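Local coordinates for protein DNA polymerase sliding clamp 2 (Thermococcus kodakarensis, PDB 3LX2) that probably serves as a homotrimeric ring around DNA, a moving platform that tethers the replicative polymerase and other proteins to the duplex, at residues 17-21 / 73-77; 127-131 / 226-230; 162-166 / 177-181. One frame throughout, in Å; residues are numbered along the deposited sequence.

Contact 1 of 3, residues 17-21 / 73-77; sequences IATLE and LKRFL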
ATOM      1  N   ILE A  17     -12.020  13.422 -12.301  1.00 39.71           N
ATOM      2  CA  ILE A  17     -13.245  13.177 -11.556  1.00 40.01           C
ATOM      3  C   ILE A  17     -12.945  13.097 -10.062  1.00 41.12           C
ATOM      4  O   ILE A  17     -13.782  13.543  -9.237  1.00 41.92           O
ATOM      5  CB  ILE A  17     -14.041  11.973 -12.098  1.00 38.77           C
ATOM      6  CG1 ILE A  17     -14.500  12.257 -13.535  1.00 38.24           C
ATOM      7  CG2 ILE A  17     -15.256  11.686 -11.298  1.00 37.65           C
ATOM      8  CD1 ILE A  17     -15.189  13.515 -13.677  1.00 39.79           C
ATOM      9  N   ALA A  18     -11.757  12.560  -9.738  1.00 40.49           N
ATOM     10  CA  ALA A  18     -11.290  12.405  -8.366  1.00 40.58           C
ATOM     11  C   ALA A  18     -11.170  13.795  -7.700  1.00 40.63           C
ATOM     12  O   ALA A  18     -11.543  13.985  -6.554  1.00 40.83           O
ATOM     13  CB  ALA A  18      -9.946  11.614  -8.298  1.00 39.34           C
ATOM     14  N   THR A  19     -10.695  14.775  -8.427  1.00 40.40           N
ATOM     15  CA  THR A  19     -10.619  16.073  -7.830  1.00 41.58           C
ATOM     16  C   THR A  19     -12.035  16.657  -7.549  1.00 41.47           C
ATOM     17  O   THR A  19     -12.279  17.199  -6.491  1.00 42.04           O
ATOM     18  CB  THR A  19      -9.750  16.918  -8.695  1.00 41.88           C
ATOM     19  OG1 THR A  19      -8.559  16.172  -8.908  1.00 43.21           O
ATOM     20  CG2 THR A  19      -9.422  18.214  -8.051  1.00 41.29           C
ATOM     21  N   LEU A  20     -12.976  16.431  -8.444  1.00 40.66           N
ATOM     22  CA  LEU A  20     -14.320  16.986  -8.291  1.00 40.23           C
ATOM     23  C   LEU A  20     -15.071  16.356  -7.146  1.00 41.09           C
ATOM     24  O   LEU A  20     -15.738  17.052  -6.368  1.00 41.89           O
ATOM     25  CB  LEU A  20     -15.130  16.900  -9.598  1.00 38.27           C
ATOM     26  CG  LEU A  20     -14.446  17.534 -10.806  1.00 36.80           C
ATOM     27  CD1 LEU A  20     -15.330  17.526 -12.105  1.00 30.68           C
ATOM     28  CD2 LEU A  20     -13.982  18.940 -10.480  1.00 32.80           C
ATOM     29  N   GLU A  21     -14.953  15.043  -7.019  1.00 42.21           N
ATOM     30  CA  GLU A  21     -15.747  14.313  -6.024  1.00 42.27           C
ATOM     31  C   GLU A  21     -15.369  14.779  -4.625  1.00 42.92           C
ATOM     32  O   GLU A  21     -16.127  14.593  -3.665  1.00 43.02           O
ATOM     33  CB  GLU A  21     -15.518  12.817  -6.175  1.00 41.81           C
ATOM     34  CG  GLU A  21     -16.469  11.888  -5.380  1.00 42.26           C
ATOM     35  CD  GLU A  21     -16.023  11.707  -3.970  1.00 43.37           C
ATOM     36  OE1 GLU A  21     -14.800  11.679  -3.760  1.00 44.72           O
ATOM     37  OE2 GLU A  21     -16.866  11.613  -3.053  1.00 48.76           O
ATOM     38  N   LEU A  73     -21.310  11.964  -8.484  1.00 48.88           N
ATOM     39  CA  LEU A  73     -19.891  12.014  -8.765  1.00 48.94           C
ATOM     40  C   LEU A  73     -19.218  10.742  -8.223  1.00 49.36           C
ATOM     41  O   LEU A  73     -18.434  10.081  -8.907  1.00 49.54           O
ATOM     42  CB  LEU A  73     -19.250  13.309  -8.256  1.00 48.37           C
ATOM     43  CG  LEU A  73     -19.092  14.528  -9.185  1.00 50.16           C
ATOM     44  CD1 LEU A  73     -18.868  15.886  -8.453  1.00 49.76           C
ATOM     45  CD2 LEU A  73     -17.978  14.339 -10.207  1.00 48.85           C
ATOM     46  N   LYS A  74     -19.584  10.361  -7.013  1.00 48.77           N
ATOM     47  CA  LYS A  74     -18.998   9.210  -6.409  1.00 47.99           C
ATOM     48  C   LYS A  74     -19.380   7.946  -7.146  1.00 47.75           C
ATOM     49  O   LYS A  74     -18.653   6.992  -7.070  1.00 48.58           O
ATOM     50  CB  LYS A  74     -19.391   9.119  -4.927  1.00 47.48           C
ATOM     51  CG  LYS A  74     -18.864   7.878  -4.241  1.00 50.35           C
ATOM     52  CD  LYS A  74     -19.374   7.667  -2.789  1.00 54.29           C
ATOM     53  CE  LYS A  74     -18.783   8.673  -1.804  1.00 55.94           C
ATOM     54  NZ  LYS A  74     -19.654   9.866  -1.680  1.00 54.87           N
ATOM     55  N   ARG A  75     -20.529   7.890  -7.820  1.00 47.61           N
ATOM     56  CA  ARG A  75     -20.899   6.648  -8.532  1.00 46.72           C
ATOM     57  C   ARG A  75     -20.000   6.466  -9.767  1.00 45.02           C
ATOM     58  O   ARG A  75     -19.494   5.370 -10.061  1.00 45.20           O
ATOM     59  CB  ARG A  75     -22.345   6.710  -8.994  1.00 47.90           C
ATOM     60  CG  ARG A  75     -23.322   5.829  -8.254  1.00 50.41           C
ATOM     61  CD  ARG A  75     -24.634   5.865  -9.051  1.00 55.45           C
ATOM     62  NE  ARG A  75     -25.182   4.519  -9.149  1.00 58.24           N
ATOM     63  CZ  ARG A  75     -26.426   4.160  -8.846  1.00 56.11           C
ATOM     64  NH1 ARG A  75     -27.326   5.058  -8.450  1.00 56.63           N
ATOM     65  NH2 ARG A  75     -26.769   2.886  -8.985  1.00 55.78           N
ATOM     66  N   PHE A  76     -19.821   7.569 -10.465  1.00 41.71           N
ATOM     67  CA  PHE A  76     -19.079   7.658 -11.678  1.00 40.40           C
ATOM     68  C   PHE A  76     -17.633   7.418 -11.387  1.00 39.73           C
ATOM     69  O   PHE A  76     -16.943   6.795 -12.163  1.00 39.42           O
ATOM     70  CB  PHE A  76     -19.226   9.077 -12.204  1.00 39.59           C
ATOM     71  CG  PHE A  76     -18.651   9.294 -13.564  1.00 37.44           C
ATOM     72  CD1 PHE A  76     -18.713   8.296 -14.530  1.00 34.69           C
ATOM     73  CD2 PHE A  76     -18.082  10.516 -13.888  1.00 34.37           C
ATOM     74  CE1 PHE A  76     -18.207   8.508 -15.814  1.00 33.97           C
ATOM     75  CE2 PHE A  76     -17.546  10.728 -15.166  1.00 35.87           C
ATOM     76  CZ  PHE A  76     -17.614   9.712 -16.135  1.00 33.21           C
ATOM     77  N   LEU A  77     -17.178   7.917 -10.254  1.00 39.60           N
ATOM     78  CA  LEU A  77     -15.773   7.806  -9.894  1.00 40.25           C
ATOM     79  C   LEU A  77     -15.400   6.358  -9.659  1.00 40.40           C
ATOM     80  O   LEU A  77     -14.327   5.916 -10.099  1.00 40.70           O
ATOM     81  CB  LEU A  77     -15.409   8.647  -8.664  1.00 39.41           C
ATOM     82  CG  LEU A  77     -13.952   8.486  -8.174  1.00 38.43           C
ATOM     83  CD1 LEU A  77     -12.960   8.883  -9.257  1.00 32.67           C
ATOM     84  CD2 LEU A  77     -13.760   9.322  -6.899  1.00 40.94           C
TER
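Helix 10-21 and helix 73-80 lie side by side through these segments and run nearly antiparallel, with the axes of the two short pieces 9.4 Å apart at closest and their directions 153° apart. E21 and L73 stand opposite each other at one end (CA to CA 5.5 Å), I17 and L77 at the other (CA to CA 6.2 Å), and these four supply most of the buried surface. E21 loses the most. Its aliphatic part behaves as an apolar residue: CB of E21 rests 4.0 Å from CD2 of L77, while CG of E21 packs 4.2 Å from CB of L73. The carboxylate then reaches beyond this apolar layer, and OE2 of E21 forms a long salt bridge with NZ of K74, 3.6 Å away. L73 fills the groove between I17 and L20 through one methyl, CD2 of L73 lying 4.0 Å from CG2 of I17 and 3.9 Å from CB of L20. I17 in turn sits between L77 and F76, with CG2 of I17 4.0 Å from CB of L77 and CG1 of I17 3.8 Å from CE2 of F76. F76 carries the packing onward to F71 and L113, and L20 reaches V49 and L51 of the sheet beneath. R75, by contrast, makes a salt bridge to D172 of a neighbouring subunit. In the PCNA fold such helix pairs line the central channel. The chemistry is therefore layered: I17, L73 and L77, with the F76 ring and the aliphatic part of E21, fill the space between the helices, and the E21-K74 pair lies at the exposed margin.

Contact 2 of 3, residues 127-131 / 226-230; sequences SLPWT and IPLLL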
ATOM      1  N   SER A 127     -15.192  39.847 -11.491  1.00 84.29           N
ATOM      2  CA  SER A 127     -13.840  40.173 -11.914  1.00 83.31           C
ATOM      3  C   SER A 127     -13.042  40.375 -10.635  1.00 82.25           C
ATOM      4  O   SER A 127     -13.612  40.763  -9.599  1.00 82.67           O
ATOM      5  CB  SER A 127     -13.812  41.415 -12.790  1.00 83.57           C
ATOM      6  OG  SER A 127     -12.923  41.212 -13.878  1.00 84.21           O
ATOM      7  N   LEU A 128     -11.748  40.067 -10.675  1.00 80.42           N
ATOM      8  CA  LEU A 128     -10.981  39.987  -9.425  1.00 78.63           C
ATOM      9  C   LEU A 128      -9.573  40.536  -9.476  1.00 77.62           C
ATOM     10  O   LEU A 128      -8.725  40.019 -10.207  1.00 77.78           O
ATOM     11  CB  LEU A 128     -10.971  38.575  -8.877  1.00 78.38           C
ATOM     12  CG  LEU A 128     -12.266  38.218  -8.167  1.00 77.85           C
ATOM     13  CD1 LEU A 128     -12.217  36.752  -7.892  1.00 78.90           C
ATOM     14  CD2 LEU A 128     -12.493  39.037  -6.889  1.00 77.50           C
ATOM     15  N   PRO A 129      -9.329  41.589  -8.678  1.00 76.24           N
ATOM     16  CA  PRO A 129      -8.097  42.353  -8.689  1.00 74.83           C
ATOM     17  C   PRO A 129      -6.926  41.541  -8.173  1.00 73.38           C
ATOM     18  O   PRO A 129      -6.430  41.807  -7.082  1.00 74.42           O
ATOM     19  CB  PRO A 129      -8.404  43.513  -7.725  1.00 74.74           C
ATOM     20  CG  PRO A 129      -9.438  42.994  -6.822  1.00 75.47           C
ATOM     21  CD  PRO A 129     -10.298  42.138  -7.706  1.00 76.22           C
ATOM     22  N   TRP A 130      -6.479  40.563  -8.942  1.00 71.05           N
ATOM     23  CA  TRP A 130      -5.325  39.779  -8.535  1.00 69.02           C
ATOM     24  C   TRP A 130      -4.081  40.611  -8.711  1.00 67.52           C
ATOM     25  O   TRP A 130      -3.844  41.167  -9.769  1.00 68.23           O
ATOM     26  CB  TRP A 130      -5.188  38.482  -9.346  1.00 68.99           C
ATOM     27  CG  TRP A 130      -6.217  37.421  -9.051  1.00 68.59           C
ATOM     28  CD1 TRP A 130      -6.523  36.861  -7.831  1.00 68.17           C
ATOM     29  CD2 TRP A 130      -7.064  36.780 -10.002  1.00 68.24           C
ATOM     30  NE1 TRP A 130      -7.516  35.916  -7.972  1.00 66.36           N
ATOM     31  CE2 TRP A 130      -7.870  35.851  -9.293  1.00 67.76           C
ATOM     32  CE3 TRP A 130      -7.224  36.896 -11.384  1.00 68.46           C
ATOM     33  CZ2 TRP A 130      -8.811  35.048  -9.924  1.00 68.22           C
ATOM     34  CZ3 TRP A 130      -8.157  36.088 -12.011  1.00 69.45           C
ATOM     35  CH2 TRP A 130      -8.939  35.176 -11.280  1.00 69.11           C
ATOM     36  N   THR A 131      -3.279  40.698  -7.669  1.00 65.78           N
ATOM     37  CA  THR A 131      -2.008  41.405  -7.767  1.00 63.70           C
ATOM     38  C   THR A 131      -0.846  40.461  -8.055  1.00 62.27           C
ATOM     39  O   THR A 131       0.097  40.847  -8.734  1.00 63.27           O
ATOM     40  CB  THR A 131      -1.760  42.373  -6.539  1.00 64.00           C
ATOM     41  OG1 THR A 131      -1.773  41.657  -5.292  1.00 62.65           O
ATOM     42  CG2 THR A 131      -2.877  43.446  -6.497  1.00 64.27           C
ATOM     43  N   ILE A 226      -8.623  37.978  -0.816  1.00 68.77           N
ATOM     44  CA  ILE A 226      -9.366  37.780  -2.083  1.00 66.65           C
ATOM     45  C   ILE A 226      -9.234  36.311  -2.604  1.00 64.60           C
ATOM     46  O   ILE A 226      -8.234  35.639  -2.317  1.00 64.78           O
ATOM     47  CB  ILE A 226      -8.993  38.920  -3.093  1.00 67.00           C
ATOM     48  CG1 ILE A 226     -10.007  40.065  -2.947  1.00 67.75           C
ATOM     49  CG2 ILE A 226      -8.895  38.459  -4.548  1.00 65.72           C
ATOM     50  CD1 ILE A 226      -9.875  40.938  -1.657  1.00 65.67           C
ATOM     51  N   PRO A 227     -10.269  35.781  -3.296  1.00 62.20           N
ATOM     52  CA  PRO A 227     -10.209  34.355  -3.670  1.00 59.86           C
ATOM     53  C   PRO A 227      -8.883  33.960  -4.329  1.00 57.82           C
ATOM     54  O   PRO A 227      -8.312  34.758  -5.066  1.00 57.74           O
ATOM     55  CB  PRO A 227     -11.363  34.207  -4.646  1.00 60.14           C
ATOM     56  CG  PRO A 227     -12.330  35.306  -4.301  1.00 60.13           C
ATOM     57  CD  PRO A 227     -11.612  36.358  -3.510  1.00 62.06           C
ATOM     58  N   LEU A 228      -8.357  32.776  -4.023  1.00 55.01           N
ATOM     59  CA  LEU A 228      -7.148  32.276  -4.717  1.00 52.31           C
ATOM     60  C   LEU A 228      -7.544  31.542  -6.003  1.00 50.55           C
ATOM     61  O   LEU A 228      -8.484  30.762  -5.984  1.00 49.32           O
ATOM     62  CB  LEU A 228      -6.390  31.296  -3.821  1.00 51.93           C
ATOM     63  CG  LEU A 228      -5.377  30.312  -4.457  1.00 52.64           C
ATOM     64  CD1 LEU A 228      -4.061  31.011  -4.795  1.00 49.78           C
ATOM     65  CD2 LEU A 228      -5.092  29.100  -3.540  1.00 50.61           C
ATOM     66  N   LEU A 229      -6.805  31.758  -7.094  1.00 49.66           N
ATOM     67  CA  LEU A 229      -6.963  30.907  -8.315  1.00 48.45           C
ATOM     68  C   LEU A 229      -5.870  29.847  -8.434  1.00 47.57           C
ATOM     69  O   LEU A 229      -4.697  30.142  -8.272  1.00 47.55           O
ATOM     70  CB  LEU A 229      -7.046  31.710  -9.615  1.00 47.04           C
ATOM     71  CG  LEU A 229      -6.983  30.863 -10.924  1.00 49.37           C
ATOM     72  CD1 LEU A 229      -8.269  30.003 -11.182  1.00 50.26           C
ATOM     73  CD2 LEU A 229      -6.589  31.662 -12.215  1.00 42.96           C
ATOM     74  N   LEU A 230      -6.273  28.609  -8.668  1.00 46.74           N
ATOM     75  CA  LEU A 230      -5.350  27.576  -9.101  1.00 46.59           C
ATOM     76  C   LEU A 230      -5.994  26.983 -10.358  1.00 46.41           C
ATOM     77  O   LEU A 230      -7.154  26.502 -10.337  1.00 44.02           O
ATOM     78  CB  LEU A 230      -5.181  26.466  -8.072  1.00 46.95           C
ATOM     79  CG  LEU A 230      -4.736  26.669  -6.627  1.00 47.14           C
ATOM     80  CD1 LEU A 230      -4.483  25.323  -6.034  1.00 42.66           C
ATOM     81  CD2 LEU A 230      -3.466  27.485  -6.550  1.00 51.05           C
TER
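An indole nitrogen bonded to a proline carbonyl joins these segments: NE1 of W130 donates to O of P227 at 3.2 Å, with an angle of 156° at the hydrogen. The tryptophan belongs to the C-terminal end of the interdomain connecting loop of the PCNA fold, and P227 to the segment that carries the first part of strand 228-234. In PCNA proteins this region borders the surface pocket for partner peptides, and the apolar side chains here are consistent with such a role. L128 points across the gap, its CD1 3.9 Å from CG of P227 and its CD2 4.3 Å from CG2 of I226. The bond meets the indole at its edge, near the ring plane, while CZ2 of W130 packs 3.8 Å from CB of L229. W130 also touches R221 and L243 of the adjoining strands, so the loop is fastened to the sheet. Between L128 and W130 the chain bends in an inverse gamma turn centred on P129, closed by a short bond of 2.6 Å from N of W130 to O of L128.

Contact 3 of 3, residues 162-166 / 177-181; sequences EKLTF and TVLTM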
ATOM      1  N   GLU A 162      10.389  39.126  -6.295  1.00 60.42           N
ATOM      2  CA  GLU A 162      11.455  38.112  -6.386  1.00 60.31           C
ATOM      3  C   GLU A 162      11.107  36.886  -5.572  1.00 59.25           C
ATOM      4  O   GLU A 162      11.836  35.886  -5.617  1.00 59.15           O
ATOM      5  CB  GLU A 162      12.806  38.625  -5.842  1.00 61.54           C
ATOM      6  CG  GLU A 162      13.477  39.822  -6.553  1.00 64.13           C
ATOM      7  CD  GLU A 162      12.907  41.182  -6.127  1.00 67.45           C
ATOM      8  OE1 GLU A 162      12.167  41.263  -5.100  1.00 66.30           O
ATOM      9  OE2 GLU A 162      13.202  42.169  -6.848  1.00 69.95           O
ATOM     10  N   LYS A 163      10.008  36.968  -4.820  1.00 58.39           N
ATOM     11  CA  LYS A 163       9.784  36.044  -3.723  1.00 57.93           C
ATOM     12  C   LYS A 163       8.359  35.483  -3.622  1.00 56.99           C
ATOM     13  O   LYS A 163       7.377  36.241  -3.393  1.00 57.03           O
ATOM     14  CB  LYS A 163      10.203  36.694  -2.391  1.00 58.02           C
ATOM     15  CG  LYS A 163      10.980  35.751  -1.442  1.00 60.16           C
ATOM     16  CD  LYS A 163      11.596  36.525  -0.242  1.00 62.52           C
ATOM     17  CE  LYS A 163      13.084  36.154  -0.002  1.00 63.95           C
ATOM     18  NZ  LYS A 163      13.795  37.166   0.861  1.00 65.48           N
ATOM     19  N   LEU A 164       8.271  34.155  -3.766  1.00 55.41           N
ATOM     20  CA  LEU A 164       7.028  33.421  -3.537  1.00 54.09           C
ATOM     21  C   LEU A 164       7.195  32.539  -2.317  1.00 53.47           C
ATOM     22  O   LEU A 164       8.000  31.597  -2.312  1.00 52.77           O
ATOM     23  CB  LEU A 164       6.627  32.574  -4.767  1.00 53.77           C
ATOM     24  CG  LEU A 164       5.251  31.874  -4.660  1.00 52.22           C
ATOM     25  CD1 LEU A 164       4.114  32.834  -4.802  1.00 46.11           C
ATOM     26  CD2 LEU A 164       5.102  30.773  -5.689  1.00 50.76           C
ATOM     27  N   THR A 165       6.418  32.844  -1.291  1.00 52.89           N
ATOM     28  CA  THR A 165       6.586  32.219   0.006  1.00 53.17           C
ATOM     29  C   THR A 165       5.257  31.641   0.497  1.00 52.87           C
ATOM     30  O   THR A 165       4.258  32.362   0.480  1.00 53.81           O
ATOM     31  CB  THR A 165       7.019  33.288   1.062  1.00 54.10           C
ATOM     32  OG1 THR A 165       8.159  34.060   0.605  1.00 54.38           O
ATOM     33  CG2 THR A 165       7.329  32.614   2.414  1.00 54.28           C
ATOM     34  N   PHE A 166       5.250  30.379   0.946  1.00 51.29           N
ATOM     35  CA  PHE A 166       4.095  29.739   1.580  1.00 51.00           C
ATOM     36  C   PHE A 166       4.299  29.392   3.077  1.00 50.59           C
ATOM     37  O   PHE A 166       5.107  28.527   3.414  1.00 49.62           O
ATOM     38  CB  PHE A 166       3.814  28.436   0.879  1.00 51.44           C
ATOM     39  CG  PHE A 166       3.771  28.551  -0.583  1.00 53.93           C
ATOM     40  CD1 PHE A 166       2.614  28.997  -1.218  1.00 52.70           C
ATOM     41  CD2 PHE A 166       4.892  28.218  -1.347  1.00 54.23           C
ATOM     42  CE1 PHE A 166       2.571  29.110  -2.599  1.00 53.70           C
ATOM     43  CE2 PHE A 166       4.845  28.319  -2.714  1.00 53.63           C
ATOM     44  CZ  PHE A 166       3.678  28.768  -3.343  1.00 53.42           C
ATOM     45  N   THR A 177       8.037  27.795   3.399  1.00 52.26           N
ATOM     46  CA  THR A 177       8.642  27.316   2.164  1.00 52.65           C
ATOM     47  C   THR A 177       8.768  28.531   1.262  1.00 53.22           C
ATOM     48  O   THR A 177       7.766  29.243   1.040  1.00 52.09           O
ATOM     49  CB  THR A 177       7.755  26.330   1.442  1.00 52.02           C
ATOM     50  OG1 THR A 177       7.726  25.085   2.142  1.00 51.25           O
ATOM     51  CG2 THR A 177       8.298  26.107   0.071  1.00 53.22           C
ATOM     52  N   VAL A 178       9.975  28.778   0.732  1.00 54.14           N
ATOM     53  CA  VAL A 178      10.180  29.963  -0.120  1.00 54.79           C
ATOM     54  C   VAL A 178      10.852  29.726  -1.482  1.00 55.10           C
ATOM     55  O   VAL A 178      11.957  29.177  -1.560  1.00 56.29           O
ATOM     56  CB  VAL A 178      10.826  31.116   0.676  1.00 54.87           C
ATOM     57  CG1 VAL A 178      12.026  30.626   1.469  1.00 57.00           C
ATOM     58  CG2 VAL A 178      11.205  32.270  -0.235  1.00 55.62           C
ATOM     59  N   LEU A 179      10.170  30.166  -2.544  1.00 55.20           N
ATOM     60  CA  LEU A 179      10.597  29.994  -3.942  1.00 54.57           C
ATOM     61  C   LEU A 179      11.000  31.277  -4.621  1.00 54.63           C
ATOM     62  O   LEU A 179      10.275  32.276  -4.585  1.00 54.13           O
ATOM     63  CB  LEU A 179       9.459  29.444  -4.781  1.00 54.59           C
ATOM     64  CG  LEU A 179       8.854  28.102  -4.456  1.00 54.69           C
ATOM     65  CD1 LEU A 179       8.070  27.663  -5.673  1.00 53.23           C
ATOM     66  CD2 LEU A 179       9.967  27.093  -4.095  1.00 57.08           C
ATOM     67  N   THR A 180      12.156  31.235  -5.269  1.00 55.28           N
ATOM     68  CA  THR A 180      12.610  32.349  -6.136  1.00 56.23           C
ATOM     69  C   THR A 180      12.804  31.816  -7.574  1.00 57.26           C
ATOM     70  O   THR A 180      12.712  30.584  -7.833  1.00 56.39           O
ATOM     71  CB  THR A 180      13.949  33.018  -5.640  1.00 55.18           C
ATOM     72  OG1 THR A 180      15.057  32.105  -5.805  1.00 55.21           O
ATOM     73  CG2 THR A 180      13.862  33.450  -4.182  1.00 53.94           C
ATOM     74  N   MET A 181      13.121  32.735  -8.487  1.00 58.69           N
ATOM     75  CA  MET A 181      13.496  32.328  -9.842  1.00 60.00           C
ATOM     76  C   MET A 181      14.657  31.314  -9.911  1.00 59.92           C
ATOM     77  O   MET A 181      14.792  30.591 -10.896  1.00 60.33           O
ATOM     78  CB  MET A 181      13.664  33.533 -10.788  1.00 59.65           C
ATOM     79  CG  MET A 181      12.317  34.047 -11.359  1.00 61.19           C
ATOM     80  SD  MET A 181      11.145  32.760 -11.924  1.00 64.23           S
ATOM     81  CE  MET A 181      11.999  31.960 -13.266  1.00 65.22           C
TER
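E162 precedes the regular pairing, and its backbone O lies 3.5 Å from CG2 of T180 at the open end of the two strands. K163 follows, its CG 3.7 Å from CG2 of V178, so the aliphatic part of the lysine covers the valine. At L164 the first complete antiparallel hydrogen-bonded pair forms: N of L164 donates to O of L179 at 2.9 Å, and N of L179 donates to O of L164 at 2.6 Å. CB of L164 lies 4.2 Å from CB of L179 on one face of the sheet, and L186 packs against both. T165 makes the non-hydrogen-bonded pair with V178. CA of T165 comes within 4.2 Å of CA of V178, and OG1 of T165 meets CG2 of V178 at 3.6 Å on the other face. F166 restores the two-way pattern, donating from N to O of T177 at 2.8 Å and accepting at O from N of T177 at 3.0 Å. Its ring turns to the leucine face, against L141 and A144 of helix 138-151, with L179 at its edge. OG1 of T177 bonds to T109 of the other neighbouring subunit, where T177 and V178 pair with a strand of that subunit. This is a beta hairpin whose outer strand continues the sheet across a subunit interface, as is characteristic of PCNA rings.

How the contacts relate
From the N terminus, contact 1 comes first, bringing helix 73-80 back to helix 10-21 and closing a loop of 51 residues that contains strands but no helix. The chain then completes the N-terminal half and enters the interdomain loop, where 127-131 opens contact 2. That contact closes only 95 residues later at 226-230, and contact 3, the short hairpin closure, is nested inside it; none of the loops cross. Contact 1 pairs helices in the N-terminal half, contact 2 ties the connecting loop to the long central sheet, and contact 3 pairs edge strand 174-179 with strand 164-169 in the four-stranded sheet at the subunit interface. The centres of contacts 2 and 3 are about 18 Å apart.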